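Local coordinates for nuclear import protein MOG1 (Saccharomyces cerevisiae, PDB 1JHS) that binds the small GTPase Gsp1, the yeast Ran, and takes part in nuclear protein import and poly(A)+ mRNA export, at residues A[127-132]-A[174-179]; A[19-24]-A[49-54]; A[5-8]-A[13-16]. The protein carries 1 engineered substitution. All blocks are in the same frame, centred on the assembly; numbering follows the deposited sequence.

Contact 1: A[127-132]-A[174-179]; sequences GVALIR and EMVRKF
Ala129 of an extended strand and Val176 of a helix set the backbone spacing here: their CA atoms, 7.3 Å apart, are the nearest pair between segments 127-132 and 174-179. No hydrogen bond crosses that gap, so the union rests on apolar side chains. Ala129 and Ile131, two residues apart on the strand, both send their CB toward the helix, while Leu130 between them faces away and packs on Ala73 and Trp74 of helix 70-83.

One bridge is methyl to methyl. Ala129 CB lies 3.5 Å from Val176 CG2, closer than carbon pairs usually pack. Val176 directs this branch at the strand because CG1 is the one placed anti to the backbone N (chi1 168°), which leaves CG2 beside that nitrogen.

Strand 124-133 is an inner strand of the antiparallel seven-stranded sheet, and its two faces are covered by different helices, 70-83 on the Leu130 side and 163-178 on the Ala129 and Ile131 side. The contact is thus part of an alpha-beta core layered helix, sheet, helix, and all four touching residues are buried.

Ile131 reaches farther. With CG1 beside the backbone N and CD1 extended from it (chi2 169°), CD1 ends over one face of the Phe179 ring. It stands 3.9 Å from the ring centroid and 26° off the normal, a CH-pi contact displaced toward the rim; the nearest ring atom is Phe179 CG, 3.5 Å from Ile131 CD1. The same methyl lies 4.2 Å from Val176 CG2, bringing Val176 and Phe179 together around one isoleucine end. Phe179 follows the helix, and its ring also packs against Ile13 of strand 13-17.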
ATOM      1  N   GLY A 127      -3.996   1.030   1.503  1.00  8.17           N
ATOM      2  CA  GLY A 127      -3.887   1.525   0.144  1.00  7.66           C
ATOM      3  C   GLY A 127      -3.211   0.382  -0.594  1.00  7.31           C
ATOM      4  O   GLY A 127      -2.230  -0.157  -0.106  1.00  7.16           O
ATOM      5  N   VAL A 128      -3.721  -0.020  -1.751  1.00  6.85           N
ATOM      6  CA  VAL A 128      -3.064  -1.118  -2.465  1.00  6.75           C
ATOM      7  C   VAL A 128      -2.834  -0.736  -3.923  1.00  6.56           C
ATOM      8  O   VAL A 128      -3.761  -0.278  -4.593  1.00  5.78           O
ATOM      9  CB  VAL A 128      -3.918  -2.403  -2.453  1.00  6.53           C
ATOM     10  CG1 VAL A 128      -3.188  -3.534  -3.210  1.00  6.71           C
ATOM     11  CG2 VAL A 128      -4.198  -2.830  -1.011  1.00  6.86           C
ATOM     12  N   ALA A 129      -1.606  -0.921  -4.403  1.00  6.58           N
ATOM     13  CA  ALA A 129      -1.312  -0.640  -5.800  1.00  7.14           C
ATOM     14  C   ALA A 129      -0.722  -1.878  -6.452  1.00  7.56           C
ATOM     15  O   ALA A 129      -0.008  -2.645  -5.811  1.00  7.73           O
ATOM     16  CB  ALA A 129      -0.339   0.514  -5.926  1.00  7.20           C
ATOM     17  N   LEU A 130      -1.053  -2.079  -7.727  1.00  8.16           N
ATOM     18  CA  LEU A 130      -0.517  -3.200  -8.487  1.00  8.29           C
ATOM     19  C   LEU A 130       0.221  -2.600  -9.668  1.00  8.34           C
ATOM     20  O   LEU A 130      -0.310  -1.713 -10.332  1.00  8.10           O
ATOM     21  CB  LEU A 130      -1.650  -4.083  -9.009  1.00  8.31           C
ATOM     22  CG  LEU A 130      -1.240  -5.117 -10.068  1.00  8.29           C
ATOM     23  CD1 LEU A 130      -0.168  -6.118  -9.511  1.00  8.28           C
ATOM     24  CD2 LEU A 130      -2.507  -5.872 -10.510  1.00  8.01           C
ATOM     25  N   ILE A 131       1.451  -3.057  -9.901  1.00  8.63           N
ATOM     26  CA  ILE A 131       2.254  -2.620 -11.040  1.00  8.58           C
ATOM     27  C   ILE A 131       2.653  -3.945 -11.693  1.00  8.82           C
ATOM     28  O   ILE A 131       3.433  -4.706 -11.124  1.00  8.62           O
ATOM     29  CB  ILE A 131       3.529  -1.868 -10.595  1.00  8.68           C
ATOM     30  CG1 ILE A 131       3.133  -0.565  -9.890  1.00  8.39           C
ATOM     31  CG2 ILE A 131       4.379  -1.542 -11.821  1.00  9.52           C
ATOM     32  CD1 ILE A 131       4.281   0.172  -9.160  1.00  7.64           C
ATOM     33  N   ARG A 132       2.109  -4.218 -12.873  1.00  8.94           N
ATOM     34  CA  ARG A 132       2.406  -5.481 -13.546  1.00  9.58           C
ATOM     35  C   ARG A 132       3.661  -5.404 -14.409  1.00  9.99           C
ATOM     36  O   ARG A 132       3.688  -4.657 -15.389  1.00 10.10           O
ATOM     37  CB  ARG A 132       1.204  -5.878 -14.415  1.00  9.77           C
ATOM     38  CG  ARG A 132      -0.165  -5.699 -13.705  1.00  9.58           C
ATOM     39  CD  ARG A 132      -1.226  -6.629 -14.301  1.00  9.62           C
ATOM     40  NE  ARG A 132      -1.027  -8.000 -13.833  1.00 10.18           N
ATOM     41  CZ  ARG A 132      -1.717  -9.055 -14.272  1.00 10.47           C
ATOM     42  NH1 ARG A 132      -2.650  -8.910 -15.207  1.00 10.28           N
ATOM     43  NH2 ARG A 132      -1.505 -10.253 -13.728  1.00 10.85           N
ATOM     44  N   GLU A 174       1.706   8.486  -6.032  1.00  9.38           N
ATOM     45  CA  GLU A 174       3.046   9.032  -6.328  1.00  9.64           C
ATOM     46  C   GLU A 174       4.091   7.909  -6.366  1.00  9.60           C
ATOM     47  O   GLU A 174       5.009   7.948  -7.182  1.00  9.69           O
ATOM     48  CB  GLU A 174       3.458  10.098  -5.307  1.00 10.00           C
ATOM     49  CG  GLU A 174       2.551  11.349  -5.333  1.00 10.05           C
ATOM     50  CD  GLU A 174       3.139  12.533  -4.574  1.00 10.63           C
ATOM     51  OE1 GLU A 174       2.402  13.528  -4.373  1.00 10.45           O
ATOM     52  OE2 GLU A 174       4.337  12.488  -4.186  1.00 11.36           O
ATOM     53  N   MET A 175       3.958   6.917  -5.481  1.00  9.83           N
ATOM     54  CA  MET A 175       4.882   5.785  -5.482  1.00  9.82           C
ATOM     55  C   MET A 175       4.776   5.028  -6.800  1.00 10.14           C
ATOM     56  O   MET A 175       5.788   4.567  -7.362  1.00 10.72           O
ATOM     57  CB  MET A 175       4.565   4.832  -4.326  1.00  9.67           C
ATOM     58  CG  MET A 175       4.855   5.443  -2.943  1.00  9.34           C
ATOM     59  SD  MET A 175       4.718   4.167  -1.674  1.00  9.96           S
ATOM     60  CE  MET A 175       6.218   3.175  -2.003  1.00  8.96           C
ATOM     61  N   VAL A 176       3.555   4.910  -7.308  1.00 10.26           N
ATOM     62  CA  VAL A 176       3.346   4.207  -8.571  1.00 10.69           C
ATOM     63  C   VAL A 176       3.915   4.997  -9.739  1.00 11.46           C
ATOM     64  O   VAL A 176       4.594   4.436 -10.608  1.00 11.40           O
ATOM     65  CB  VAL A 176       1.843   3.956  -8.798  1.00 10.24           C
ATOM     66  CG1 VAL A 176       1.570   3.494 -10.251  1.00 10.19           C
ATOM     67  CG2 VAL A 176       1.360   2.912  -7.793  1.00  9.75           C
ATOM     68  N   ARG A 177       3.640   6.299  -9.759  1.00 11.97           N
ATOM     69  CA  ARG A 177       4.148   7.133 -10.849  1.00 13.21           C
ATOM     70  C   ARG A 177       5.659   7.249 -10.843  1.00 13.66           C
ATOM     71  O   ARG A 177       6.264   7.357 -11.908  1.00 13.69           O
ATOM     72  CB  ARG A 177       3.513   8.522 -10.799  1.00 13.65           C
ATOM     73  CG  ARG A 177       2.079   8.468 -11.325  1.00 15.39           C
ATOM     74  CD  ARG A 177       1.589   9.822 -11.671  1.00 16.52           C
ATOM     75  NE  ARG A 177       0.474   9.773 -12.614  1.00 18.28           N
ATOM     76  CZ  ARG A 177      -0.631   9.096 -12.409  1.00 17.83           C
ATOM     77  NH1 ARG A 177      -0.737   8.401 -11.290  1.00 19.49           N
ATOM     78  NH2 ARG A 177      -1.647   9.166 -13.275  1.00 17.89           N
ATOM     79  N   LYS A 178       6.258   7.203  -9.656  1.00 14.02           N
ATOM     80  CA  LYS A 178       7.718   7.310  -9.502  1.00 14.99           C
ATOM     81  C   LYS A 178       8.470   5.978  -9.550  1.00 14.83           C
ATOM     82  O   LYS A 178       9.716   5.953  -9.544  1.00 15.18           O
ATOM     83  CB  LYS A 178       8.046   7.986  -8.171  1.00 15.55           C
ATOM     84  CG  LYS A 178       7.768   9.478  -8.141  1.00 17.26           C
ATOM     85  CD  LYS A 178       8.903  10.236  -8.803  1.00 18.66           C
ATOM     86  CE  LYS A 178       8.765  11.722  -8.548  1.00 19.89           C
ATOM     87  NZ  LYS A 178      10.040  12.428  -8.906  1.00 20.76           N
ATOM     88  N   PHE A 179       7.721   4.883  -9.605  1.00 14.84           N
ATOM     89  CA  PHE A 179       8.285   3.539  -9.613  1.00 14.84           C
ATOM     90  C   PHE A 179       9.134   3.278 -10.859  1.00 15.33           C
ATOM     91  O   PHE A 179       8.656   3.419 -11.983  1.00 15.06           O
ATOM     92  CB  PHE A 179       7.146   2.510  -9.532  1.00 14.91           C
ATOM     93  CG  PHE A 179       7.620   1.091  -9.335  1.00 14.87           C
ATOM     94  CD1 PHE A 179       7.852   0.588  -8.053  1.00 15.17           C
ATOM     95  CD2 PHE A 179       7.880   0.283 -10.430  1.00 15.10           C
ATOM     96  CE1 PHE A 179       8.348  -0.732  -7.869  1.00 15.32           C
ATOM     97  CE2 PHE A 179       8.381  -1.034 -10.260  1.00 15.48           C
ATOM     98  CZ  PHE A 179       8.611  -1.528  -8.978  1.00 15.01           C
TER

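Contact 2: A[19-24]-A[49-54]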
ATOM      1  N   PRO A  19       9.122  11.766   4.201  1.00 11.36           N
ATOM      2  CA  PRO A  19      10.232  11.981   5.130  1.00 12.09           C
ATOM      3  C   PRO A  19       9.827  11.422   6.508  1.00 11.96           C
ATOM      4  O   PRO A  19       8.639  11.360   6.849  1.00 11.62           O
ATOM      5  CB  PRO A  19      10.405  13.503   5.127  1.00 11.78           C
ATOM      6  CG  PRO A  19       9.055  14.047   4.653  1.00 12.08           C
ATOM      7  CD  PRO A  19       8.654  13.035   3.605  1.00 11.74           C
ATOM      8  N   GLY A  20      10.807  10.967   7.273  1.00 12.28           N
ATOM      9  CA  GLY A  20      10.504  10.426   8.588  1.00 13.04           C
ATOM     10  C   GLY A  20      10.166   8.945   8.574  1.00 13.45           C
ATOM     11  O   GLY A  20       9.892   8.365   9.638  1.00 13.40           O
ATOM     12  N   PHE A  21      10.159   8.334   7.388  1.00 13.49           N
ATOM     13  CA  PHE A  21       9.858   6.907   7.268  1.00 14.07           C
ATOM     14  C   PHE A  21      11.194   6.180   7.181  1.00 15.04           C
ATOM     15  O   PHE A  21      12.049   6.548   6.379  1.00 15.75           O
ATOM     16  CB  PHE A  21       9.029   6.614   6.011  1.00 13.12           C
ATOM     17  CG  PHE A  21       7.551   6.796   6.203  1.00 12.51           C
ATOM     18  CD1 PHE A  21       7.020   8.047   6.506  1.00 12.01           C
ATOM     19  CD2 PHE A  21       6.674   5.707   6.069  1.00 12.24           C
ATOM     20  CE1 PHE A  21       5.642   8.220   6.674  1.00 11.48           C
ATOM     21  CE2 PHE A  21       5.299   5.875   6.235  1.00 11.84           C
ATOM     22  CZ  PHE A  21       4.782   7.143   6.541  1.00 11.61           C
ATOM     23  N   ILE A  22      11.373   5.162   8.012  1.00 15.50           N
ATOM     24  CA  ILE A  22      12.619   4.426   8.031  1.00 15.95           C
ATOM     25  C   ILE A  22      12.498   3.084   7.321  1.00 15.64           C
ATOM     26  O   ILE A  22      11.433   2.459   7.313  1.00 14.91           O
ATOM     27  CB  ILE A  22      13.083   4.180   9.487  1.00 16.85           C
ATOM     28  CG1 ILE A  22      14.345   3.315   9.506  1.00 18.03           C
ATOM     29  CG2 ILE A  22      12.001   3.481  10.256  1.00 17.82           C
ATOM     30  CD1 ILE A  22      14.909   3.124  10.905  1.00 20.05           C
ATOM     31  N   ASP A  23      13.608   2.674   6.712  1.00 15.27           N
ATOM     32  CA  ASP A  23      13.709   1.404   6.015  1.00 15.36           C
ATOM     33  C   ASP A  23      13.885   0.380   7.136  1.00 15.10           C
ATOM     34  O   ASP A  23      14.925   0.374   7.809  1.00 14.83           O
ATOM     35  CB  ASP A  23      14.942   1.426   5.101  1.00 15.74           C
ATOM     36  CG  ASP A  23      15.180   0.115   4.402  1.00 16.14           C
ATOM     37  OD1 ASP A  23      14.617  -0.927   4.821  1.00 17.00           O
ATOM     38  OD2 ASP A  23      15.967   0.133   3.429  1.00 17.34           O
ATOM     39  N   ALA A  24      12.879  -0.473   7.347  1.00 14.38           N
ATOM     40  CA  ALA A  24      12.963  -1.444   8.422  1.00 14.61           C
ATOM     41  C   ALA A  24      14.130  -2.412   8.285  1.00 14.90           C
ATOM     42  O   ALA A  24      14.597  -2.945   9.291  1.00 15.01           O
ATOM     43  CB  ALA A  24      11.639  -2.222   8.556  1.00 14.31           C
ATOM     44  N   ASP A  49       2.285  17.019   5.282  1.00 30.36           N
ATOM     45  CA  ASP A  49       1.905  15.761   4.631  1.00 28.44           C
ATOM     46  C   ASP A  49       0.476  15.262   4.744  1.00 26.53           C
ATOM     47  O   ASP A  49      -0.062  14.673   3.807  1.00 26.32           O
ATOM     48  CB  ASP A  49       2.783  14.608   5.182  1.00 29.16           C
ATOM     49  CG  ASP A  49       4.078  14.500   4.470  1.00 29.94           C
ATOM     50  OD1 ASP A  49       4.694  13.426   4.513  1.00 30.06           O
ATOM     51  OD2 ASP A  49       4.478  15.514   3.843  1.00 31.43           O
ATOM     52  N   GLY A  50      -0.101  15.428   5.924  1.00 24.53           N
ATOM     53  CA  GLY A  50      -1.430  14.919   6.163  1.00 21.96           C
ATOM     54  C   GLY A  50      -1.323  13.542   6.813  1.00 20.25           C
ATOM     55  O   GLY A  50      -2.334  12.951   7.170  1.00 19.84           O
ATOM     56  N   LEU A  51      -0.101  13.030   6.961  1.00 18.67           N
ATOM     57  CA  LEU A  51       0.116  11.715   7.578  1.00 17.27           C
ATOM     58  C   LEU A  51       0.241  11.849   9.098  1.00 16.34           C
ATOM     59  O   LEU A  51       0.485  12.938   9.611  1.00 16.46           O
ATOM     60  CB  LEU A  51       1.387  11.061   7.014  1.00 16.65           C
ATOM     61  CG  LEU A  51       1.436  10.890   5.492  1.00 16.33           C
ATOM     62  CD1 LEU A  51       2.708  10.133   5.052  1.00 16.57           C
ATOM     63  CD2 LEU A  51       0.188  10.132   5.065  1.00 16.49           C
ATOM     64  N   ALA A  52       0.042  10.754   9.826  1.00 15.49           N
ATOM     65  CA  ALA A  52       0.175  10.808  11.283  1.00 14.33           C
ATOM     66  C   ALA A  52       1.533  10.179  11.622  1.00 13.86           C
ATOM     67  O   ALA A  52       2.556  10.614  11.075  1.00 13.55           O
ATOM     68  CB  ALA A  52      -0.990  10.055  11.948  1.00 14.81           C
ATOM     69  N   THR A  53       1.575   9.178  12.503  1.00 12.61           N
ATOM     70  CA  THR A  53       2.866   8.562  12.822  1.00 12.06           C
ATOM     71  C   THR A  53       2.825   7.045  12.859  1.00 11.10           C
ATOM     72  O   THR A  53       3.787   6.433  13.299  1.00 11.32           O
ATOM     73  CB  THR A  53       3.462   9.027  14.212  1.00 12.30           C
ATOM     74  OG1 THR A  53       2.662   8.504  15.284  1.00 13.01           O
ATOM     75  CG2 THR A  53       3.486  10.547  14.332  1.00 12.97           C
ATOM     76  N   ASN A  54       1.744   6.432  12.370  1.00 10.39           N
ATOM     77  CA  ASN A  54       1.639   4.976  12.448  1.00  9.51           C
ATOM     78  C   ASN A  54       1.447   4.208  11.142  1.00  9.03           C
ATOM     79  O   ASN A  54       1.145   3.028  11.188  1.00  8.11           O
ATOM     80  CB  ASN A  54       0.533   4.579  13.441  1.00  9.38           C
ATOM     81  CG  ASN A  54      -0.857   5.010  12.980  1.00 10.31           C
ATOM     82  OD1 ASN A  54      -0.994   5.659  11.942  1.00  9.93           O
ATOM     83  ND2 ASN A  54      -1.898   4.669  13.763  1.00  9.81           N
TER
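Phe21 and Leu51 make the apolar half of this contact, and the leucine can be followed outward from its backbone. Leu51 CB points toward segment 19-24. CG stands beside the backbone N, anti to the carbonyl carbon (chi1 -56°), and from there the branches part. CD1 continues to the aromatic ring and lies 3.9 Å from Phe21 CE1; Phe21 CZ is equally distant from Leu51 CD1, so the methyl meets the CE1-CZ bond at the far end of the ring. The other branch diverges from that line, Leu51 CD2 staying 5.7 Å from Phe21 CZ. The two side chains cross at about a right angle, with the methyl oblique to the ring. Elsewhere Leu51 touches Pro18, Arg41 and, on helix 163-178, Ala167 and Val168.

Phe21 itself leaves its strand neither straight at nor straight away from the loop; its outer end makes the approach. The second point of contact is looser, with Pro19 CD 4.1 Å from Asp49 OD1. That carboxylate oxygen has its strong partner in Arg41, through a salt bridge to NH2, while Arg41 NE donates to Pro19 O. One guanidinium therefore joins both sides, and this two-sided grip probably limits its rotation.

No hydrogen bond runs directly between the segments, and their nearest CA atoms, Pro19 and Asp49, are 9.2 Å apart. The contact thus joins edge strand 21-23 of the seven-stranded antiparallel sheet, paired with strand 34-39, to the loop between strands 34-39 and 56-63, with Leu51 lying between Phe21 of that edge and helix 163-178.

Contact 3: A[5-8]-A[13-16]; sequences EVEL and ITTV
Val6 and Thr15, and Leu8 and Ile13, are the hydrogen-bonded pairs of this antiparallel hairpin, each joined by two backbone bonds of unequal length. Val6 N to Thr15 O is 2.9 Å and Leu8 N to Ile13 O is 2.7 Å, the latter nearly straight at 173°. The return bonds, Thr15 N to Val6 O and Ile13 N to Leu8 O, both stretch to 3.3 Å. The strand axes make an angle of 146°, well short of exact antiparallel.

The tighter side carries Val6, Leu8, Ile13 and Thr15. Leu8 CD1 is central, 3.9 Å from Thr15 CG2 and 4.2 Å from Ile13 CG2. With OG1 anti to the backbone N (chi1 -178°), Thr15 turns CG2 to this cluster, while the hydroxyl bonds to Met175 O.

The opposite face, with Glu5, Glu7, Thr14 and Val16, is looser at its glutamates, both exposed; Glu5 OE1 merely touches Thr14 CG2 at 3.8 Å, whereas Val16 is buried, its CG1 4.0 Å from Glu5 CA.

Strand 4-8 is outermost in a small three-stranded sheet: 13-17 lies in the middle, and 180-181, just beyond helix 163-178, pairs with it through Thr14 and His180. Val6 and Leu8 rest on strand 34-39.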
ATOM      1  N   GLU A   5      13.084  10.276  -2.969  1.00 21.92           N
ATOM      2  CA  GLU A   5      13.493   9.069  -3.665  1.00 21.37           C
ATOM      3  C   GLU A   5      14.235   8.089  -2.775  1.00 20.59           C
ATOM      4  O   GLU A   5      15.038   8.475  -1.926  1.00 20.27           O
ATOM      5  CB  GLU A   5      14.365   9.423  -4.875  1.00 22.52           C
ATOM      6  CG  GLU A   5      14.892   8.208  -5.613  1.00 24.22           C
ATOM      7  CD  GLU A   5      15.582   8.545  -6.926  1.00 25.16           C
ATOM      8  OE1 GLU A   5      16.537   7.836  -7.275  1.00 26.25           O
ATOM      9  OE2 GLU A   5      15.169   9.505  -7.614  1.00 26.33           O
ATOM     10  N   VAL A   6      13.946   6.809  -2.952  1.00 19.26           N
ATOM     11  CA  VAL A   6      14.629   5.778  -2.179  1.00 18.53           C
ATOM     12  C   VAL A   6      15.018   4.677  -3.124  1.00 18.38           C
ATOM     13  O   VAL A   6      14.386   4.495  -4.172  1.00 17.88           O
ATOM     14  CB  VAL A   6      13.739   5.131  -1.072  1.00 18.13           C
ATOM     15  CG1 VAL A   6      13.536   6.085   0.089  1.00 18.24           C
ATOM     16  CG2 VAL A   6      12.417   4.694  -1.659  1.00 17.91           C
ATOM     17  N   GLU A   7      16.058   3.944  -2.747  1.00 18.27           N
ATOM     18  CA  GLU A   7      16.527   2.813  -3.527  1.00 18.50           C
ATOM     19  C   GLU A   7      16.041   1.540  -2.862  1.00 17.93           C
ATOM     20  O   GLU A   7      16.197   1.366  -1.651  1.00 17.63           O
ATOM     21  CB  GLU A   7      18.048   2.773  -3.579  1.00 19.72           C
ATOM     22  CG  GLU A   7      18.649   3.793  -4.505  1.00 21.21           C
ATOM     23  CD  GLU A   7      20.127   3.538  -4.742  1.00 22.39           C
ATOM     24  OE1 GLU A   7      20.712   2.615  -4.112  1.00 23.08           O
ATOM     25  OE2 GLU A   7      20.703   4.257  -5.565  1.00 23.15           O
ATOM     26  N   LEU A   8      15.443   0.653  -3.652  1.00 17.35           N
ATOM     27  CA  LEU A   8      14.954  -0.601  -3.113  1.00 16.74           C
ATOM     28  C   LEU A   8      15.741  -1.766  -3.705  1.00 16.46           C
ATOM     29  O   LEU A   8      16.327  -1.649  -4.776  1.00 16.25           O
ATOM     30  CB  LEU A   8      13.475  -0.803  -3.465  1.00 16.27           C
ATOM     31  CG  LEU A   8      12.469   0.297  -3.135  1.00 16.75           C
ATOM     32  CD1 LEU A   8      11.071  -0.269  -3.381  1.00 16.72           C
ATOM     33  CD2 LEU A   8      12.596   0.737  -1.694  1.00 16.55           C
ATOM     34  N   ILE A  13      15.605  -0.945  -7.917  1.00 13.51           N
ATOM     35  CA  ILE A  13      14.338  -0.248  -8.128  1.00 12.83           C
ATOM     36  C   ILE A  13      14.325   1.041  -7.319  1.00 12.97           C
ATOM     37  O   ILE A  13      14.961   1.108  -6.269  1.00 13.25           O
ATOM     38  CB  ILE A  13      13.165  -1.144  -7.637  1.00 12.50           C
ATOM     39  CG1 ILE A  13      12.927  -2.282  -8.629  1.00 12.23           C
ATOM     40  CG2 ILE A  13      11.879  -0.324  -7.464  1.00 12.37           C
ATOM     41  CD1 ILE A  13      11.985  -3.327  -8.095  1.00 12.43           C
ATOM     42  N   THR A  14      13.638   2.072  -7.813  1.00 12.73           N
ATOM     43  CA  THR A  14      13.506   3.303  -7.047  1.00 12.59           C
ATOM     44  C   THR A  14      12.029   3.706  -7.032  1.00 12.30           C
ATOM     45  O   THR A  14      11.254   3.339  -7.920  1.00 12.20           O
ATOM     46  CB  THR A  14      14.349   4.503  -7.629  1.00 12.92           C
ATOM     47  OG1 THR A  14      13.908   4.819  -8.957  1.00 13.00           O
ATOM     48  CG2 THR A  14      15.837   4.146  -7.659  1.00 13.57           C
ATOM     49  N   THR A  15      11.636   4.411  -5.976  1.00 11.68           N
ATOM     50  CA  THR A  15      10.286   4.944  -5.859  1.00 11.45           C
ATOM     51  C   THR A  15      10.460   6.034  -4.813  1.00 11.26           C
ATOM     52  O   THR A  15      11.596   6.484  -4.583  1.00 11.24           O
ATOM     53  CB  THR A  15       9.244   3.860  -5.430  1.00 11.71           C
ATOM     54  OG1 THR A  15       7.933   4.452  -5.390  1.00 11.42           O
ATOM     55  CG2 THR A  15       9.586   3.269  -4.069  1.00 11.46           C
ATOM     56  N   VAL A  16       9.379   6.483  -4.188  1.00 11.07           N
ATOM     57  CA  VAL A  16       9.533   7.524  -3.167  1.00 10.62           C
ATOM     58  C   VAL A  16       8.786   7.136  -1.912  1.00 10.60           C
ATOM     59  O   VAL A  16       7.872   6.316  -1.975  1.00  9.95           O
ATOM     60  CB  VAL A  16       8.969   8.877  -3.655  1.00 10.68           C
ATOM     61  CG1 VAL A  16       9.707   9.331  -4.904  1.00 10.25           C
ATOM     62  CG2 VAL A  16       7.451   8.745  -3.958  1.00 10.55           C
TER

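Overall arrangement
From the N terminus, contact 3 comes first, closing a short hairpin turn of four residues. The chain runs on from strand 13-17 to strand 21-23, where contact 2 opens; it closes across 24 intervening residues that include strand 34-39. Contact 1 closes over 41 residues, largely helix and strand, and ends near the C terminus. The three loops follow in series, none enclosing or crossing another. In space, contacts 1 and 3 touch where the end of helix 163-178 meets strand 13-17, with Lys178 CG 3.8 Å from Val16 CG1, tying the small sheet to that helix. Contact 2 stands apart, its centre about 17 Å from that of contact 1, though both reach the seven-stranded sheet.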